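Local structure of ATP-dependent RNA helicase HrpB (Escherichia coli, 6EUD) at residues Ala23-Leu28 against Gln169-Ala174; Asn726-Ala731 against Gly749-Val754; Ala537-Gln542 against Ile551-Leu556; Thr666-His671 against Leu684-Ala689; Phe199-Ala204 against Gln232-Ser237. The protein hydrolyses ATP to ADP and phosphate as a DExH-box NTPase of the DEAH/RHA helicase group, with RNA helicase and single-stranded RNA binding activities. All blocks are in the same frame, centred on the assembly; numbering follows the deposited sequence.

Contact 1 of 5, residues Ala23-Leu28 against Gln169-Ala174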
# COMPACT_ATOMS: atom_id res chain seq x y z
N ALA A 23 -26.68 -5.65 -22.39
CA ALA A 23 -25.27 -5.42 -22.12
C ALA A 23 -24.65 -6.49 -21.21
O ALA A 23 -25.35 -7.16 -20.45
CB ALA A 23 -25.08 -4.03 -21.51
N PRO A 24 -23.32 -6.67 -21.32
CA PRO A 24 -22.59 -7.58 -20.43
C PRO A 24 -22.47 -7.04 -18.98
O PRO A 24 -22.32 -7.84 -18.05
CB PRO A 24 -21.21 -7.69 -21.09
CG PRO A 24 -21.08 -6.44 -21.90
CD PRO A 24 -22.46 -6.12 -22.38
N GLN A 25 -22.53 -5.73 -18.79
CA GLN A 25 -22.56 -5.17 -17.44
C GLN A 25 -23.71 -4.17 -17.30
O GLN A 25 -23.99 -3.38 -18.20
CB GLN A 25 -21.23 -4.50 -17.08
CG GLN A 25 -20.03 -5.40 -17.17
CD GLN A 25 -19.55 -5.56 -18.60
OE1 GLN A 25 -19.71 -4.66 -19.43
NE2 GLN A 25 -19.02 -6.73 -18.92
N VAL A 26 -24.39 -4.22 -16.16
CA VAL A 26 -25.43 -3.26 -15.84
C VAL A 26 -25.18 -2.65 -14.46
O VAL A 26 -25.02 -3.37 -13.49
CB VAL A 26 -26.82 -3.89 -15.87
CG1 VAL A 26 -27.85 -2.90 -15.37
CG2 VAL A 26 -27.16 -4.35 -17.27
N LEU A 27 -25.14 -1.32 -14.40
CA LEU A 27 -24.94 -0.63 -13.13
C LEU A 27 -26.26 -0.11 -12.54
O LEU A 27 -26.99 0.65 -13.19
CB LEU A 27 -23.95 0.53 -13.33
CG LEU A 27 -23.81 1.53 -12.18
CD1 LEU A 27 -23.45 0.85 -10.86
CD2 LEU A 27 -22.79 2.62 -12.53
N LEU A 28 -26.59 -0.55 -11.33
CA LEU A 28 -27.81 -0.10 -10.66
C LEU A 28 -27.51 0.71 -9.40
O LEU A 28 -26.75 0.30 -8.52
CB LEU A 28 -28.70 -1.28 -10.28
CG LEU A 28 -29.90 -0.91 -9.39
CD1 LEU A 28 -31.00 -0.17 -10.17
CD2 LEU A 28 -30.46 -2.11 -8.68
N GLN A 169 -16.36 5.27 -16.34
CA GLN A 169 -15.10 5.58 -17.00
C GLN A 169 -14.35 4.28 -17.28
O GLN A 169 -13.61 4.18 -18.26
CB GLN A 169 -14.25 6.53 -16.15
CG GLN A 169 -14.84 7.93 -16.01
CD GLN A 169 -14.02 8.83 -15.11
OE1 GLN A 169 -13.12 8.37 -14.40
NE2 GLN A 169 -14.35 10.12 -15.10
N MET A 170 -14.54 3.27 -16.43
CA MET A 170 -14.03 1.93 -16.70
C MET A 170 -14.99 1.19 -17.65
O MET A 170 -14.55 0.42 -18.50
CB MET A 170 -13.85 1.13 -15.40
CG MET A 170 -13.09 -0.17 -15.60
SD MET A 170 -12.99 -1.25 -14.15
CE MET A 170 -14.68 -1.81 -14.04
N LEU A 171 -16.28 1.45 -17.50
CA LEU A 171 -17.31 0.77 -18.28
C LEU A 171 -18.26 1.73 -19.00
O LEU A 171 -19.42 1.87 -18.60
CB LEU A 171 -18.11 -0.16 -17.37
CG LEU A 171 -17.28 -1.14 -16.55
CD1 LEU A 171 -18.14 -1.93 -15.58
CD2 LEU A 171 -16.53 -2.07 -17.50
N PRO A 172 -17.79 2.40 -20.06
CA PRO A 172 -18.66 3.34 -20.79
C PRO A 172 -19.82 2.65 -21.52
O PRO A 172 -20.83 3.30 -21.81
CB PRO A 172 -17.70 4.00 -21.79
CG PRO A 172 -16.32 3.75 -21.23
CD PRO A 172 -16.41 2.42 -20.56
N GLU A 173 -19.68 1.36 -21.80
CA GLU A 173 -20.69 0.59 -22.51
C GLU A 173 -21.80 0.12 -21.57
O GLU A 173 -22.73 -0.56 -21.98
CB GLU A 173 -20.06 -0.64 -23.17
CG GLU A 173 -19.53 -1.69 -22.18
CD GLU A 173 -18.25 -1.26 -21.46
OE1 GLU A 173 -17.60 -0.28 -21.90
OE2 GLU A 173 -17.90 -1.89 -20.45
N ALA A 174 -21.68 0.49 -20.29
CA ALA A 174 -22.54 -0.07 -19.27
C ALA A 174 -23.72 0.83 -18.95
O ALA A 174 -23.54 1.97 -18.52
CB ALA A 174 -21.74 -0.34 -18.02
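Leu-171 opens the contact, its CD1 methyl standing 4.3 Å from CG of Gln-25, a loose apolar touch between a buried leucine and the aliphatic part of a buried glutamine. With CG anti to the carbonyl carbon (chi1 -58°) and a bend at chi2, Gln-25 lays its CH2 groups beside the turn while its NE2 is hydrogen-bonded to OE1 of Gln-146. Leu-171 also starts a type I beta turn, closed by the 3.1 Å hydrogen bond from Ala-174 N to Leu-171 O. Pro-172 takes the second place of that turn, where its fixed phi fits.

Glu-173 follows. Its carboxylate folds back, and OE2 comes within 3.5 Å of OE1 of Gln-25. Both atoms are acceptors, so this is proximity without a bond, and the two flat groups stand 83° apart. The exposed position probably lets solvent moderate the charge. The backbone O of Glu-173 lies 4.2 Å from CB of Ala-23.

Ala-174 ends the walk and comes closest in backbone, with CA 3.8 Å from the O of Gln-25 and CB 4.3 Å from CB of Gln-25. A small residue suits a place where the two segments draw together.

Just beyond, Leu-27 bonds through its backbone to Pro-175 and Val-177, so the contact lies just before the parallel pairing of strands 26-29 and 176-178 in the first RecA-like domain. Strand 154-159 pairs with the other edge of 26-29, helix 133-145 supplies Leu-143 against Gln-25, and helix 13-20 packs on Val-26.

Contact 2 of 5, residues Asn726-Ala731 against Gly749-Val754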
# COMPACT_ATOMS: atom_id res chain seq x y z
N ASN A 726 25.90 22.69 -12.36
CA ASN A 726 26.29 23.80 -13.23
C ASN A 726 26.57 23.33 -14.65
O ASN A 726 26.94 22.18 -14.87
CB ASN A 726 27.54 24.52 -12.69
CG ASN A 726 27.36 25.06 -11.27
OD1 ASN A 726 26.24 25.37 -10.85
ND2 ASN A 726 28.46 25.17 -10.53
N PRO A 727 26.38 24.23 -15.64
CA PRO A 727 26.78 23.87 -17.00
C PRO A 727 28.26 23.49 -17.10
O PRO A 727 29.08 24.00 -16.34
CB PRO A 727 26.48 25.14 -17.81
CG PRO A 727 25.40 25.84 -17.02
CD PRO A 727 25.74 25.56 -15.58
N PRO A 728 28.60 22.58 -18.02
CA PRO A 728 30.01 22.23 -18.23
C PRO A 728 30.81 23.47 -18.65
O PRO A 728 30.36 24.25 -19.51
CB PRO A 728 29.96 21.18 -19.35
CG PRO A 728 28.67 21.48 -20.07
CD PRO A 728 27.72 22.00 -19.05
N ALA A 729 31.98 23.66 -18.04
CA ALA A 729 32.73 24.88 -18.27
C ALA A 729 34.06 24.62 -18.96
O ALA A 729 34.66 23.56 -18.84
CB ALA A 729 32.95 25.62 -16.96
N LEU A 730 34.52 25.62 -19.69
CA LEU A 730 35.78 25.50 -20.39
C LEU A 730 36.60 26.77 -20.20
O LEU A 730 36.27 27.82 -20.77
CB LEU A 730 35.53 25.24 -21.87
CG LEU A 730 36.77 24.92 -22.69
CD1 LEU A 730 36.95 23.41 -22.82
CD2 LEU A 730 36.64 25.57 -24.03
N ALA A 731 37.67 26.68 -19.42
CA ALA A 731 38.55 27.82 -19.17
C ALA A 731 39.61 27.87 -20.25
O ALA A 731 40.45 26.98 -20.34
CB ALA A 731 39.18 27.72 -17.81
N GLY A 749 25.39 17.99 -29.49
CA GLY A 749 24.99 19.35 -29.83
C GLY A 749 23.94 19.99 -28.92
O GLY A 749 23.44 21.07 -29.19
N ARG A 750 23.63 19.34 -27.81
CA ARG A 750 22.55 19.78 -26.93
C ARG A 750 22.95 20.79 -25.86
O ARG A 750 22.10 21.52 -25.33
CB ARG A 750 21.93 18.55 -26.25
CG ARG A 750 21.17 17.64 -27.20
CD ARG A 750 20.75 16.33 -26.52
NE ARG A 750 20.14 15.43 -27.50
CZ ARG A 750 19.74 14.19 -27.24
NH1 ARG A 750 19.86 13.66 -26.02
NH2 ARG A 750 19.21 13.47 -28.22
N VAL A 751 24.23 20.83 -25.51
CA VAL A 751 24.67 21.62 -24.38
C VAL A 751 25.87 22.48 -24.73
O VAL A 751 26.97 21.98 -24.92
CB VAL A 751 25.04 20.71 -23.18
CG1 VAL A 751 25.54 21.55 -22.00
CG2 VAL A 751 23.85 19.84 -22.78
N PRO A 752 25.66 23.80 -24.77
CA PRO A 752 26.81 24.66 -25.06
C PRO A 752 27.75 24.73 -23.85
O PRO A 752 27.29 24.71 -22.71
CB PRO A 752 26.17 26.02 -25.36
CG PRO A 752 24.84 25.99 -24.59
CD PRO A 752 24.42 24.54 -24.50
N LEU A 753 29.05 24.76 -24.11
CA LEU A 753 30.04 24.94 -23.05
C LEU A 753 30.04 26.37 -22.54
O LEU A 753 29.98 27.32 -23.31
CB LEU A 753 31.44 24.55 -23.54
CG LEU A 753 31.57 23.06 -23.85
CD1 LEU A 753 32.92 22.80 -24.41
CD2 LEU A 753 31.36 22.24 -22.59
N VAL A 754 30.08 26.54 -21.23
CA VAL A 754 30.26 27.88 -20.71
C VAL A 754 31.75 28.18 -20.86
O VAL A 754 32.57 27.48 -20.28
CB VAL A 754 29.80 28.03 -19.24
CG1 VAL A 754 30.21 29.39 -18.69
CG2 VAL A 754 28.29 27.83 -19.11
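Pro-728 and Val-754 meet at the start of a parallel beta pairing, where strand 729-733 joins strand 751-758 in the mixed sheet of the C-terminal region. The ring of Pro-728 carries much of the side-chain packing. It crosses the side chain of Leu-753 at about a right angle, its CB 3.7 Å from Leu-753 CD2, while its CG lies 3.7 Å from CG1 of Val-751. Two branched aliphatic chains thus hold one rigid ring, and Ile-720 and Ile-746 from neighbouring strands add to the same apolar patch.

Pro-727 sits differently, slanting across Val-754 with its CB 3.5 Å from CG2. That methyl is the one anti to the carbonyl carbon, since CG1 is anti to the backbone N (chi1 172°). Leu-730 adds a looser touch, its CD1 4.4 Å from CD1 of Leu-753. Ala-729 and Val-754 are paired and turn their side chains to one face of the sheet, where CB of the alanine adds little bulk.

From end to end, Pro-727 to Leu-730 and Val-751 to Val-754 run 57° apart, and within these segments the strands share a single bridge; the pairing continues through Leu-730 and Glu-756. Pro-728 has no N-H to give, but its carbonyl still serves: Val-754 N donates to Pro-728 O at 2.9 Å. Val-754 O in turn accepts from Leu-730 N at 2.8 Å, so that Val-754 bonds to the residues flanking its partner, as parallel strands require. Between those two bonds, Ala-729 CA makes a CA-H...O contact with Val-754 O at 3.3 Å.

Contact 3 of 5, residues Ala537-Gln542 against Ile551-Leu556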
# COMPACT_ATOMS: atom_id res chain seq x y z
N ALA A 537 6.21 -12.98 17.55
CA ALA A 537 4.96 -12.24 17.76
C ALA A 537 4.19 -12.09 16.46
O ALA A 537 4.31 -11.07 15.78
CB ALA A 537 5.24 -10.87 18.37
N PRO A 538 3.37 -13.09 16.12
CA PRO A 538 2.62 -13.02 14.87
C PRO A 538 1.56 -11.91 14.85
O PRO A 538 1.33 -11.32 13.80
CB PRO A 538 1.98 -14.41 14.76
CG PRO A 538 1.98 -14.95 16.11
CD PRO A 538 3.20 -14.40 16.78
N LEU A 539 0.94 -11.62 15.99
CA LEU A 539 -0.12 -10.62 16.03
C LEU A 539 0.32 -9.32 16.73
O LEU A 539 0.67 -9.31 17.91
CB LEU A 539 -1.35 -11.19 16.73
CG LEU A 539 -2.70 -10.57 16.39
CD1 LEU A 539 -2.93 -10.61 14.89
CD2 LEU A 539 -3.79 -11.31 17.11
N LEU A 540 0.28 -8.22 15.98
CA LEU A 540 0.83 -6.94 16.41
C LEU A 540 -0.09 -5.76 16.12
O LEU A 540 -0.56 -5.60 14.99
CB LEU A 540 2.17 -6.68 15.72
CG LEU A 540 3.30 -7.64 16.02
CD1 LEU A 540 4.24 -7.73 14.84
CD2 LEU A 540 4.02 -7.16 17.26
N LEU A 541 -0.29 -4.92 17.13
CA LEU A 541 -1.07 -3.70 16.97
C LEU A 541 -0.19 -2.45 16.91
O LEU A 541 0.29 -1.96 17.93
CB LEU A 541 -2.09 -3.56 18.10
CG LEU A 541 -2.96 -2.30 18.05
CD1 LEU A 541 -3.65 -2.14 16.69
CD2 LEU A 541 -3.99 -2.31 19.18
N GLN A 542 0.02 -1.95 15.70
CA GLN A 542 0.85 -0.76 15.47
C GLN A 542 0.10 0.49 15.90
O GLN A 542 -0.98 0.77 15.37
CB GLN A 542 1.24 -0.68 14.00
CG GLN A 542 2.27 0.36 13.66
CD GLN A 542 2.86 0.15 12.27
OE1 GLN A 542 2.85 -0.96 11.74
NE2 GLN A 542 3.36 1.23 11.68
N ILE A 551 2.46 -5.91 21.22
CA ILE A 551 2.39 -7.34 21.00
C ILE A 551 1.09 -7.88 21.56
O ILE A 551 0.83 -7.73 22.75
CB ILE A 551 3.61 -8.05 21.63
CG1 ILE A 551 4.89 -7.58 20.93
CG2 ILE A 551 3.46 -9.55 21.54
CD1 ILE A 551 6.16 -8.06 21.61
N LEU A 552 0.27 -8.49 20.70
CA LEU A 552 -1.06 -8.97 21.10
C LEU A 552 -1.05 -10.47 21.36
O LEU A 552 -1.62 -10.93 22.36
CB LEU A 552 -2.10 -8.62 20.04
CG LEU A 552 -2.31 -7.16 19.65
CD1 LEU A 552 -3.35 -7.08 18.57
CD2 LEU A 552 -2.73 -6.31 20.87
N LEU A 553 -0.43 -11.23 20.46
CA LEU A 553 -0.25 -12.67 20.63
C LEU A 553 1.18 -13.06 20.30
O LEU A 553 1.69 -12.72 19.22
CB LEU A 553 -1.22 -13.47 19.75
CG LEU A 553 -2.63 -13.70 20.28
CD1 LEU A 553 -3.41 -14.53 19.27
CD2 LEU A 553 -2.60 -14.36 21.65
N ALA A 554 1.83 -13.76 21.21
CA ALA A 554 3.22 -14.14 20.99
C ALA A 554 3.53 -15.48 21.62
O ALA A 554 2.82 -15.95 22.52
CB ALA A 554 4.17 -13.08 21.53
N LEU A 555 4.62 -16.07 21.15
CA LEU A 555 5.08 -17.35 21.64
C LEU A 555 6.51 -17.19 22.11
O LEU A 555 7.31 -16.48 21.47
CB LEU A 555 4.98 -18.43 20.55
CG LEU A 555 5.14 -19.86 21.08
CD1 LEU A 555 3.84 -20.34 21.73
CD2 LEU A 555 5.61 -20.81 19.98
N LEU A 556 6.84 -17.83 23.24
CA LEU A 556 8.20 -17.79 23.74
C LEU A 556 9.00 -18.90 23.07
O LEU A 556 8.51 -20.01 22.89
CB LEU A 556 8.25 -17.92 25.27
CG LEU A 556 8.06 -19.28 25.95
CD1 LEU A 556 9.39 -19.99 26.16
CD2 LEU A 556 7.35 -19.08 27.29
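Leu-539 faces both Leu-552 and Leu-553 across the antiparallel hairpin of strands 534-542 and 548-552, and this doubling is a beta bulge. The hydrogen bonds express it. The O of Leu-539 accepts from Leu-552 N at 2.9 Å, with the donor tilted 26° from the carbonyl plane, and more weakly from Leu-553 N at 3.4 Å. Leu-539 N returns a weak bond of 3.5 Å to Leu-553 O.

Apolar contacts do the rest, and aliphatic residues suit the buried places held by Ala-537, Leu-540, Ile-551, Leu-553 and Ala-554. Leu-539 and Leu-553 lie side by side and point the same way, their CB atoms 3.8 Å apart. In the non-hydrogen-bonded pair of Leu-540 and Ile-551, CD2 of the leucine rests 3.8 Å from CG1 of the isoleucine. Leu-552 brings CD1 to 3.8 Å from Leu-541 CB and also approaches CG of Leu-539. An alanine in place of Leu-552 would probably take away the methyl contact on Leu-541 CB and open a gap beside Leu-539 CG. Near the far end, the small Ala-537 admits Ile-551 CG2 at 3.9 Å from its CB and also meets CB of Ala-554.

The chain turns a corner at Leu-553, taking strand 554-556 onward in a different direction, in a sheet consistent with the OB-like fold of DEAH/RHA helicases. Helix 433-447 covers Leu-553, helix 491-498 receives Leu-555, and strand 307-314 meets Leu-540.

Contact 4 of 5, residues Thr666-His671 against Leu684-Ala689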
# COMPACT_ATOMS: atom_id res chain seq x y z
N THR A 666 29.01 -5.53 -7.25
CA THR A 666 29.01 -5.60 -8.71
C THR A 666 30.13 -4.75 -9.35
O THR A 666 30.85 -5.25 -10.21
CB THR A 666 27.62 -5.20 -9.28
OG1 THR A 666 27.32 -3.85 -8.92
CG2 THR A 666 26.55 -6.06 -8.68
N TRP A 667 30.31 -3.50 -8.92
CA TRP A 667 31.29 -2.63 -9.59
C TRP A 667 32.69 -2.60 -8.98
O TRP A 667 33.67 -2.33 -9.69
CB TRP A 667 30.75 -1.19 -9.70
CG TRP A 667 30.68 -0.38 -8.44
CD1 TRP A 667 29.66 -0.37 -7.53
CD2 TRP A 667 31.63 0.59 -7.96
NE1 TRP A 667 29.93 0.52 -6.51
CE2 TRP A 667 31.13 1.12 -6.75
CE3 TRP A 667 32.87 1.05 -8.43
CZ2 TRP A 667 31.82 2.09 -6.01
CZ3 TRP A 667 33.56 2.02 -7.70
CH2 TRP A 667 33.03 2.53 -6.49
N LEU A 668 32.81 -2.87 -7.68
CA LEU A 668 34.08 -2.68 -6.98
C LEU A 668 34.79 -3.97 -6.65
O LEU A 668 36.00 -4.08 -6.82
CB LEU A 668 33.88 -1.87 -5.70
CG LEU A 668 35.23 -1.60 -5.03
CD1 LEU A 668 36.14 -0.82 -6.01
CD2 LEU A 668 35.08 -0.86 -3.69
N LEU A 669 34.02 -4.95 -6.16
CA LEU A 669 34.58 -6.25 -5.77
C LEU A 669 35.39 -6.96 -6.87
O LEU A 669 36.46 -7.49 -6.56
CB LEU A 669 33.46 -7.17 -5.26
CG LEU A 669 33.83 -8.61 -4.88
CD1 LEU A 669 34.92 -8.65 -3.80
CD2 LEU A 669 32.59 -9.36 -4.43
N PRO A 670 34.92 -6.98 -8.14
CA PRO A 670 35.72 -7.65 -9.17
C PRO A 670 37.17 -7.17 -9.24
O PRO A 670 38.02 -7.95 -9.66
CB PRO A 670 35.01 -7.27 -10.47
CG PRO A 670 33.60 -7.08 -10.07
CD PRO A 670 33.65 -6.48 -8.70
N HIS A 671 37.44 -5.93 -8.83
CA HIS A 671 38.79 -5.39 -8.93
C HIS A 671 39.65 -5.60 -7.67
O HIS A 671 40.78 -5.12 -7.60
CB HIS A 671 38.73 -3.90 -9.24
CG HIS A 671 38.02 -3.59 -10.52
ND1 HIS A 671 38.68 -3.44 -11.72
CD2 HIS A 671 36.71 -3.39 -10.79
CE1 HIS A 671 37.81 -3.17 -12.67
NE2 HIS A 671 36.60 -3.14 -12.13
N LEU A 684 42.80 0.85 -5.26
CA LEU A 684 41.82 0.49 -6.27
C LEU A 684 41.62 1.63 -7.26
O LEU A 684 41.47 2.77 -6.86
CB LEU A 684 40.49 0.14 -5.62
CG LEU A 684 40.55 -1.07 -4.70
CD1 LEU A 684 39.29 -1.14 -3.85
CD2 LEU A 684 40.74 -2.34 -5.51
N ASP A 685 41.63 1.29 -8.55
CA ASP A 685 41.47 2.25 -9.63
C ASP A 685 40.00 2.56 -9.81
O ASP A 685 39.29 1.88 -10.57
CB ASP A 685 42.07 1.73 -10.93
CG ASP A 685 42.25 2.83 -11.97
OD1 ASP A 685 41.47 3.79 -11.99
OD2 ASP A 685 43.19 2.72 -12.78
N ILE A 686 39.56 3.60 -9.10
CA ILE A 686 38.15 3.93 -9.02
C ILE A 686 37.59 4.35 -10.37
O ILE A 686 36.44 4.03 -10.68
CB ILE A 686 37.92 5.06 -7.98
CG1 ILE A 686 38.26 4.54 -6.57
CG2 ILE A 686 36.49 5.61 -8.04
CD1 ILE A 686 37.49 3.30 -6.17
N TYR A 687 38.40 5.05 -11.15
CA TYR A 687 38.04 5.50 -12.50
C TYR A 687 37.77 4.32 -13.40
O TYR A 687 36.79 4.30 -14.13
CB TYR A 687 39.15 6.35 -13.11
CG TYR A 687 38.98 6.63 -14.59
CD1 TYR A 687 39.54 5.79 -15.57
CD2 TYR A 687 38.27 7.75 -15.02
CE1 TYR A 687 39.37 6.06 -16.95
CE2 TYR A 687 38.12 8.04 -16.37
CZ TYR A 687 38.67 7.19 -17.33
OH TYR A 687 38.49 7.48 -18.67
N GLN A 688 38.67 3.34 -13.38
CA GLN A 688 38.51 2.16 -14.20
C GLN A 688 37.28 1.36 -13.78
O GLN A 688 36.55 0.84 -14.62
CB GLN A 688 39.75 1.29 -14.14
CG GLN A 688 40.00 0.57 -15.44
CD GLN A 688 40.17 1.54 -16.60
OE1 GLN A 688 41.07 2.39 -16.58
NE2 GLN A 688 39.30 1.44 -17.60
N ALA A 689 37.05 1.28 -12.47
CA ALA A 689 35.92 0.52 -11.95
C ALA A 689 34.59 1.14 -12.38
O ALA A 689 33.71 0.44 -12.86
CB ALA A 689 35.99 0.41 -10.43
O HOH W 1 34.15 -2.38 -12.49
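Ala-689, in the first turn of helix 686-692, which Asp-685 N-caps, meets Trp-667 at the end of helix 664-667 in the C-terminal region of the HrpB family. The tight part is built round the methyl of Ala-689, which lies at the edge of the indole, near its plane, 3.8 Å from Trp-667 CE3. The same CB makes a CH-pi contact with His-671, 4.2 Å from the ring centroid and 29° off the normal, so it sits off-centre. A methyl is about all that so close an approach of the segments allows, and alanine fits. Trp-667 reaches this place with CG in the crowded position between backbone N and carbonyl carbon (chi1 72°), while its NE1 bonds to Leu-660 O.

Alongside, Leu-668 and Leu-684 cross at about a right angle with their CD1 atoms 3.8 Å apart. Ile-686 CD1 approaches both Leu-668 and the indole more loosely. Leu-684 CD2 also lies 3.5 Å from the backbone O of His-671. Helix 608-622 packs on Leu-668 and helix 631-646 on Ile-686.

Exposed His-671 and a water form the edge of the contact, where the segments are joined through water and not by a direct hydrogen bond. Beside it Asp-685 caps its own helix, its OD1 accepting from Gln-688 N at 3.2 Å from above the carboxylate plane. The water donates to Trp-667 O at 2.8 Å and to Ala-689 O at 2.9 Å. It lies in the plane of the imidazole, at its edge, in a 2.6 Å hydrogen bond with His-671 NE2.

Contact 5 of 5, residues Phe199-Ala204 against Gln232-Ser237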
# COMPACT_ATOMS: atom_id res chain seq x y z
N PHE A 199 -12.21 15.33 22.57
CA PHE A 199 -13.12 15.03 21.48
C PHE A 199 -14.55 14.77 21.99
O PHE A 199 -15.50 15.40 21.52
CB PHE A 199 -12.60 13.84 20.66
CG PHE A 199 -13.50 13.43 19.51
CD1 PHE A 199 -13.50 14.15 18.31
CD2 PHE A 199 -14.35 12.32 19.63
CE1 PHE A 199 -14.32 13.77 17.25
CE2 PHE A 199 -15.17 11.93 18.57
CZ PHE A 199 -15.15 12.66 17.38
N ASP A 200 -14.71 13.87 22.97
CA ASP A 200 -16.04 13.45 23.40
C ASP A 200 -16.83 14.61 24.05
O ASP A 200 -18.04 14.74 23.80
CB ASP A 200 -15.98 12.25 24.37
CG ASP A 200 -15.16 12.52 25.63
OD1 ASP A 200 -14.69 13.66 25.85
OD2 ASP A 200 -15.01 11.58 26.44
N ASP A 201 -16.18 15.45 24.85
CA ASP A 201 -16.83 16.64 25.39
C ASP A 201 -17.25 17.61 24.29
O ASP A 201 -18.35 18.15 24.30
CB ASP A 201 -15.90 17.39 26.35
CG ASP A 201 -15.72 16.66 27.68
OD1 ASP A 201 -16.63 15.89 28.06
OD2 ASP A 201 -14.68 16.87 28.33
N ALA A 202 -16.35 17.84 23.34
CA ALA A 202 -16.61 18.79 22.28
C ALA A 202 -17.80 18.32 21.45
O ALA A 202 -18.68 19.11 21.15
CB ALA A 202 -15.36 18.99 21.41
N VAL A 203 -17.84 17.02 21.12
CA VAL A 203 -18.94 16.52 20.29
C VAL A 203 -20.26 16.64 21.07
O VAL A 203 -21.29 17.01 20.50
CB VAL A 203 -18.71 15.06 19.81
CG1 VAL A 203 -19.96 14.48 19.18
CG2 VAL A 203 -17.57 14.99 18.80
N ALA A 204 -20.22 16.35 22.36
CA ALA A 204 -21.44 16.38 23.17
C ALA A 204 -21.96 17.78 23.29
O ALA A 204 -23.17 18.01 23.29
CB ALA A 204 -21.20 15.78 24.58
N GLN A 232 -21.66 9.33 24.46
CA GLN A 232 -22.94 9.01 25.06
C GLN A 232 -22.98 9.44 26.54
O GLN A 232 -23.94 10.07 26.99
CB GLN A 232 -23.26 7.52 24.93
CG GLN A 232 -24.62 7.15 25.50
CD GLN A 232 -25.03 5.73 25.18
OE1 GLN A 232 -24.24 4.96 24.66
NE2 GLN A 232 -26.27 5.38 25.50
N GLU A 233 -21.92 9.10 27.27
CA GLU A 233 -21.82 9.49 28.67
C GLU A 233 -21.80 11.01 28.82
O GLU A 233 -22.47 11.55 29.70
CB GLU A 233 -20.58 8.87 29.31
CG GLU A 233 -20.33 9.36 30.71
CD GLU A 233 -19.36 8.47 31.46
OE1 GLU A 233 -18.94 7.44 30.88
OE2 GLU A 233 -19.03 8.79 32.62
N GLN A 234 -21.05 11.71 27.96
CA GLN A 234 -20.97 13.16 28.04
C GLN A 234 -22.29 13.80 27.66
O GLN A 234 -22.67 14.84 28.20
CB GLN A 234 -19.84 13.71 27.16
CG GLN A 234 -18.47 13.28 27.63
CD GLN A 234 -18.28 13.54 29.12
OE1 GLN A 234 -18.64 14.61 29.62
NE2 GLN A 234 -17.74 12.56 29.84
N LEU A 235 -22.99 13.18 26.72
CA LEU A 235 -24.26 13.68 26.23
C LEU A 235 -25.32 13.59 27.33
O LEU A 235 -26.12 14.50 27.54
CB LEU A 235 -24.67 12.89 24.99
CG LEU A 235 -25.39 13.58 23.84
CD1 LEU A 235 -24.84 14.96 23.62
CD2 LEU A 235 -25.20 12.73 22.59
N ALA A 236 -25.27 12.49 28.08
CA ALA A 236 -26.22 12.16 29.13
C ALA A 236 -26.47 13.26 30.19
O ALA A 236 -27.56 13.35 30.75
CB ALA A 236 -25.76 10.88 29.81
N SER A 237 -25.46 14.08 30.45
CA SER A 237 -25.56 15.15 31.45
C SER A 237 -25.94 16.51 30.84
O SER A 237 -26.13 17.49 31.56
CB SER A 237 -24.23 15.28 32.17
OG SER A 237 -23.20 15.62 31.24
O HOH W 2 -16.87 10.11 28.49
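Helices 199-213 and 225-236, which belong to the second RecA-like domain, meet here through Ala-204, Gln-234 and Leu-235. Their axes approach to 8.5 Å and cross at -47°. The CA atoms of Ala-204 and Leu-235 are 5.0 Å apart, a distance that suits a small residue such as alanine. The CB of Ala-204 lies 3.6 Å from CB of Gln-234. Leu-235 brings CD1 to 3.9 Å from the same Ala-204 CB, and this methyl also approaches the O of Ala-204.

In the alternating strand-helix order of this domain, strand 217-221 follows the first helix and strand 243-248 follows the second. Leu-235 packs on Leu-245 of the latter strand, and Val-231 of helix 225-236 touches Asp-200 and Val-203.

Toward the more polar end, Gln-234 lies against Asp-200 and Asp-201, slanting across both side chains. Its CG is 3.9 Å from CG of Asp-200, and chi2 of -50° bends the chain at CD. Gln-234 OE1 stands 2.8 Å from Asp-201 OD1, a doubtful approach of two acceptors. As modelled, a water accepts from Gln-234 NE2 at 2.9 Å and donates to Asp-200 OD2 at 3.1 Å, while Arg-198 forms a salt bridge with the same carboxylate. An alanine in place of Gln-234 would probably lose this water bridge and the CG contact with Asp-200, leaving that carboxylate with less to hold it on this side.

How the contacts relate
Along the chain the contacts come in the order 1, 5, 3, 4, 2, each closed before the next opens, and none touches another. Contact 1 lies in the ATP-binding RecA-like domain and contact 5 in the second, their centres about 46 Å apart. Contact 3 follows in the small mixed sheet beyond them, about 34 Å from contact 5 between centres. Contacts 4 and 2 share the C-terminal region, with centres about 29 Å apart, the first between short helices and the second in a separate sheet. Contact 2 is about 69 Å from contact 5 between centres. The five therefore sample successive modules of an extended chain.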